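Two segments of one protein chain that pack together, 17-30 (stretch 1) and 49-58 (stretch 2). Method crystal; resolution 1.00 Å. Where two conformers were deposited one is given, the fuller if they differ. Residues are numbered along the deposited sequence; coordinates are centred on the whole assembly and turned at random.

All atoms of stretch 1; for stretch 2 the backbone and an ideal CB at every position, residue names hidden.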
# COMPACT_ATOMS: atom_id res chain seq x y z
N GLY A 17 12.55 3.99 23.60
CA GLY A 17 13.07 5.26 23.07
C GLY A 17 13.59 5.02 21.63
O GLY A 17 13.36 3.94 21.09
N ILE A 18 14.24 6.04 21.08
CA ILE A 18 14.80 5.93 19.76
C ILE A 18 16.23 6.50 19.74
O ILE A 18 16.60 7.27 20.63
CB ILE A 18 13.92 6.63 18.68
CG1 ILE A 18 13.87 8.15 18.82
CG2 ILE A 18 12.52 6.00 18.70
CD1 ILE A 18 13.26 8.85 17.63
N HIS A 19 17.01 6.16 18.74
CA HIS A 19 18.37 6.65 18.59
C HIS A 19 18.82 6.49 17.16
O HIS A 19 18.60 5.44 16.56
CB HIS A 19 19.31 5.82 19.52
CG HIS A 19 20.73 6.23 19.42
ND1 HIS A 19 21.20 7.47 19.80
CD2 HIS A 19 21.80 5.55 18.90
CE1 HIS A 19 22.51 7.52 19.54
NE2 HIS A 19 22.91 6.37 19.00
N LYS A 20 19.50 7.51 16.60
CA LYS A 20 19.96 7.43 15.22
C LYS A 20 21.32 6.75 15.11
O LYS A 20 22.32 7.22 15.68
CB LYS A 20 20.01 8.83 14.58
CG LYS A 20 20.55 8.87 13.16
CD LYS A 20 19.65 8.22 12.14
CE LYS A 20 20.06 8.53 10.73
NZ LYS A 20 21.44 8.14 10.33
N GLU A 21 21.40 5.66 14.37
CA GLU A 21 22.61 4.91 14.03
C GLU A 21 22.98 5.24 12.61
O GLU A 21 22.21 5.84 11.82
CB GLU A 21 22.36 3.41 14.22
CG GLU A 21 22.04 2.98 15.64
CD GLU A 21 23.26 2.80 16.51
OE1 GLU A 21 24.42 2.76 16.03
OE2 GLU A 21 23.15 2.72 17.74
N GLU A 22 24.16 4.80 12.17
CA GLU A 22 24.61 5.08 10.79
C GLU A 22 23.64 4.55 9.78
O GLU A 22 23.39 5.18 8.74
CB GLU A 22 26.03 4.48 10.63
CG GLU A 22 26.60 4.67 9.23
CD GLU A 22 28.11 4.53 9.15
OE1 GLU A 22 28.85 4.93 10.10
OE2 GLU A 22 28.58 4.06 8.04
N GLY A 23 23.04 3.36 10.01
CA GLY A 23 22.11 2.79 9.07
C GLY A 23 20.70 3.27 9.12
O GLY A 23 19.84 2.87 8.32
N GLY A 24 20.40 4.14 10.07
CA GLY A 24 19.05 4.66 10.26
C GLY A 24 18.70 4.71 11.72
O GLY A 24 19.49 4.43 12.62
N TRP A 25 17.45 5.11 12.00
CA TRP A 25 16.96 5.18 13.37
C TRP A 25 16.67 3.78 13.90
O TRP A 25 16.08 2.94 13.21
CB TRP A 25 15.68 6.01 13.48
CG TRP A 25 15.90 7.47 13.25
CD1 TRP A 25 15.93 8.15 12.06
CD2 TRP A 25 16.14 8.44 14.27
NE1 TRP A 25 16.15 9.48 12.28
CE2 TRP A 25 16.31 9.68 13.63
CE3 TRP A 25 16.27 8.38 15.64
CZ2 TRP A 25 16.56 10.87 14.33
CZ3 TRP A 25 16.51 9.54 16.34
CH2 TRP A 25 16.67 10.78 15.68
N ALA A 26 17.05 3.57 15.15
CA ALA A 26 16.73 2.37 15.91
C ALA A 26 15.65 2.71 16.94
O ALA A 26 15.54 3.84 17.43
CB ALA A 26 17.95 1.86 16.63
N VAL A 27 14.86 1.68 17.27
CA VAL A 27 13.88 1.74 18.35
C VAL A 27 14.41 0.89 19.48
O VAL A 27 14.74 -0.28 19.24
CB VAL A 27 12.51 1.24 17.88
CG1 VAL A 27 11.50 1.17 19.05
CG2 VAL A 27 11.97 2.17 16.79
N LEU A 28 14.54 1.46 20.67
CA LEU A 28 15.18 0.84 21.81
C LEU A 28 14.16 0.38 22.83
O LEU A 28 13.34 1.16 23.31
CB LEU A 28 16.12 1.86 22.50
CG LEU A 28 17.13 2.60 21.62
CD1 LEU A 28 17.92 3.62 22.44
CD2 LEU A 28 17.99 1.56 20.99
N LEU A 29 14.26 -0.87 23.20
CA LEU A 29 13.47 -1.49 24.29
C LEU A 29 14.44 -1.67 25.44
O LEU A 29 15.37 -2.49 25.30
CB LEU A 29 12.84 -2.81 23.87
CG LEU A 29 11.99 -2.80 22.61
CD1 LEU A 29 11.37 -4.19 22.35
CD2 LEU A 29 10.91 -1.76 22.71
N ASP A 30 14.27 -0.92 26.54
CA ASP A 30 15.24 -0.92 27.62
C ASP A 30 16.67 -0.86 27.05
O ASP A 30 17.51 -1.68 27.42
CB ASP A 30 15.08 -2.11 28.57
CG ASP A 30 13.96 -1.87 29.54
OD1 ASP A 30 13.48 -0.72 29.73
OD2 ASP A 30 13.53 -2.88 30.13
N UNK A 49 8.93 7.99 11.56
CA UNK A 49 8.57 6.60 11.63
C UNK A 49 9.10 5.95 12.91
O UNK A 49 8.39 5.15 13.55
CB UNK A 49 9.10 5.86 10.40
N UNK A 50 10.32 6.28 13.31
CA UNK A 50 10.86 5.73 14.56
C UNK A 50 10.01 6.09 15.74
O UNK A 50 9.72 5.25 16.60
CB UNK A 50 12.29 6.22 14.79
N UNK A 51 9.58 7.36 15.86
CA UNK A 51 8.72 7.78 16.97
C UNK A 51 7.41 7.01 16.95
O UNK A 51 6.90 6.60 18.01
CB UNK A 51 8.45 9.28 16.91
N UNK A 52 6.82 6.82 15.79
CA UNK A 52 5.54 6.14 15.68
C UNK A 52 5.65 4.66 15.99
O UNK A 52 4.74 4.06 16.61
CB UNK A 52 4.96 6.33 14.28
N UNK A 53 6.74 4.01 15.60
CA UNK A 53 6.99 2.62 15.96
C UNK A 53 7.26 2.54 17.46
O UNK A 53 6.74 1.62 18.14
CB UNK A 53 8.16 2.05 15.16
N UNK A 54 8.04 3.45 18.03
CA UNK A 54 8.24 3.47 19.47
C UNK A 54 6.90 3.55 20.19
O UNK A 54 6.71 2.87 21.20
CB UNK A 54 9.13 4.64 19.87
N UNK A 55 5.96 4.36 19.69
CA UNK A 55 4.63 4.42 20.31
C UNK A 55 3.94 3.07 20.31
O UNK A 55 3.23 2.70 21.26
CB UNK A 55 3.75 5.44 19.59
N UNK A 56 4.08 2.28 19.24
CA UNK A 56 3.50 0.94 19.19
C UNK A 56 4.06 0.06 20.31
O UNK A 56 3.33 -0.66 20.99
CB UNK A 56 3.77 0.30 17.83
N UNK A 57 5.36 0.09 20.50
CA UNK A 57 6.00 -0.75 21.52
C UNK A 57 5.75 -0.23 22.95
O UNK A 57 5.62 -1.02 23.86
CB UNK A 57 7.50 -0.83 21.26
N UNK A 58 5.58 1.09 23.11
CA UNK A 58 5.19 1.66 24.41
C UNK A 58 3.79 1.30 24.76
O UNK A 58 3.42 1.16 25.95
CB UNK A 58 5.34 3.18 24.41

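Stretch 1 is a β-hairpin whose strands, 17-21 and 24-29, are joined by a type I turn from E21 to G24. I18, W25, V27 and L29 point toward stretch 2, a helix that runs nearly along strand 24-29, at 17° to it, and against strand 17-21. The surface offered is therefore apolar, and it leaves little for a polar side chain to bind.

Position 49 points sideways, and its ideal CB has nothing of stretch 1 within 5.5 Å. The hairpin sets no preference there; the residue is L49, which makes no contact with it.

Position 50 is the most restricted. Its CA lies 6.2 Å from the CA of W25, and its ideal CB points toward the hairpin, 3.6 Å from W25 CB, 3.9 Å from I18 CG2 and 4.5 Å from V27 CG2. With three side chains already so near, a small residue such as alanine, glycine or perhaps serine suits best. The residue is A50, whose CB packs 3.6 Å from W25 CB and 4.0 Å from I18 CG2. Its small size accompanies a close backbone approach: A50 O is 3.6 Å from I18 CG2 and 3.8 Å from V27 CG2.

Position 51 points away, yet its ideal CB is 4.9 Å from I18 CD1, so a long side chain could turn back to that methyl. Leucine, methionine or the aliphatic part of a lysine would do, and a polar residue could equally turn away from the hairpin. L51, with chi1 m and chi2 t, does bend back, bringing CD2 to 3.6 Å from I18 CD1. Position 52 is out of reach and unconstrained by stretch 1; it is A52.

Position 53 points toward the hairpin, with V27 CG2 4.1 Å from the ideal CB. An aliphatic residue is expected, and valine, isoleucine or leucine are all plausible. I53 places CG2 3.9 Å from V27 CG2, a contact between methyls.

At 54 the backbones are close again, with its CA 6.0 Å from the CA of V27. The ideal CB is 3.8 Å from I18 CG2, 4.3 Å from V27 CG1 and 4.5 Å from G17 O, which again favours a small side chain. A54 packs against both branched residues: its CB is 3.8 Å from I18 CG2 and 4.2 Å from V27 CG1.

Positions 55 and 56 are out of reach, so stretch 1 cannot choose between polar and apolar residues. They are E55 and E56, the latter hydrogen-bonded elsewhere in the structure.

At 57 the backbones have separated, with its CA 8.0 Å from the CA of L29. The ideal CB points toward the hairpin, 3.8 Å from L29 CD2, and the wider gap admits a large apolar residue, aromatic or aliphatic. The W57 ring meets L29 obliquely, with L29 CD1 3.7 Å from W57 CE3.

Position 58 points sideways into space free of stretch 1, and many residues would serve; Q58 makes no contact with the hairpin.

Stretch 2 (49-58) LALAIAEEWQ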
# COMPACT_ATOMS: atom_id res chain seq x y z
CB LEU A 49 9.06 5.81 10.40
CG LEU A 49 8.69 4.35 10.42
CD1 LEU A 49 7.19 4.12 10.40
CD2 LEU A 49 9.32 3.58 9.27
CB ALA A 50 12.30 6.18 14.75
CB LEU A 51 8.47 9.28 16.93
CG LEU A 51 9.65 10.17 17.26
CD1 LEU A 51 9.34 11.61 16.84
CD2 LEU A 51 10.02 10.06 18.75
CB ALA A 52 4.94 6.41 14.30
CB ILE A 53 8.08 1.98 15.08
CG1 ILE A 53 7.50 1.75 13.70
CG2 ILE A 53 8.58 0.67 15.69
CD1 ILE A 53 8.47 1.22 12.67
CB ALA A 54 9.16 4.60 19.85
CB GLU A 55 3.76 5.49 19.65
CG GLU A 55 4.13 6.94 19.84
CD GLU A 55 3.43 7.93 18.96
OE1 GLU A 55 2.84 7.54 17.91
OE2 GLU A 55 3.46 9.16 19.24
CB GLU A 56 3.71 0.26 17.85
CG GLU A 56 3.01 0.95 16.69
CD GLU A 56 3.15 0.24 15.37
OE1 GLU A 56 4.06 -0.60 15.18
OE2 GLU A 56 2.32 0.56 14.46
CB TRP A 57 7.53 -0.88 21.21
CG TRP A 57 7.67 -1.79 20.00
CD1 TRP A 57 7.60 -1.45 18.69
CD2 TRP A 57 7.81 -3.20 20.01
NE1 TRP A 57 7.72 -2.52 17.87
CE2 TRP A 57 7.83 -3.64 18.67
CE3 TRP A 57 7.91 -4.18 21.02
CZ2 TRP A 57 7.95 -4.96 18.31
CZ3 TRP A 57 8.03 -5.48 20.66
CH2 TRP A 57 8.06 -5.90 19.33
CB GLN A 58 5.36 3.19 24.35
CG GLN A 58 4.98 3.90 25.61
CD GLN A 58 5.51 3.31 26.84
OE1 GLN A 58 6.47 2.66 27.07
NE2 GLN A 58 4.74 3.53 27.91
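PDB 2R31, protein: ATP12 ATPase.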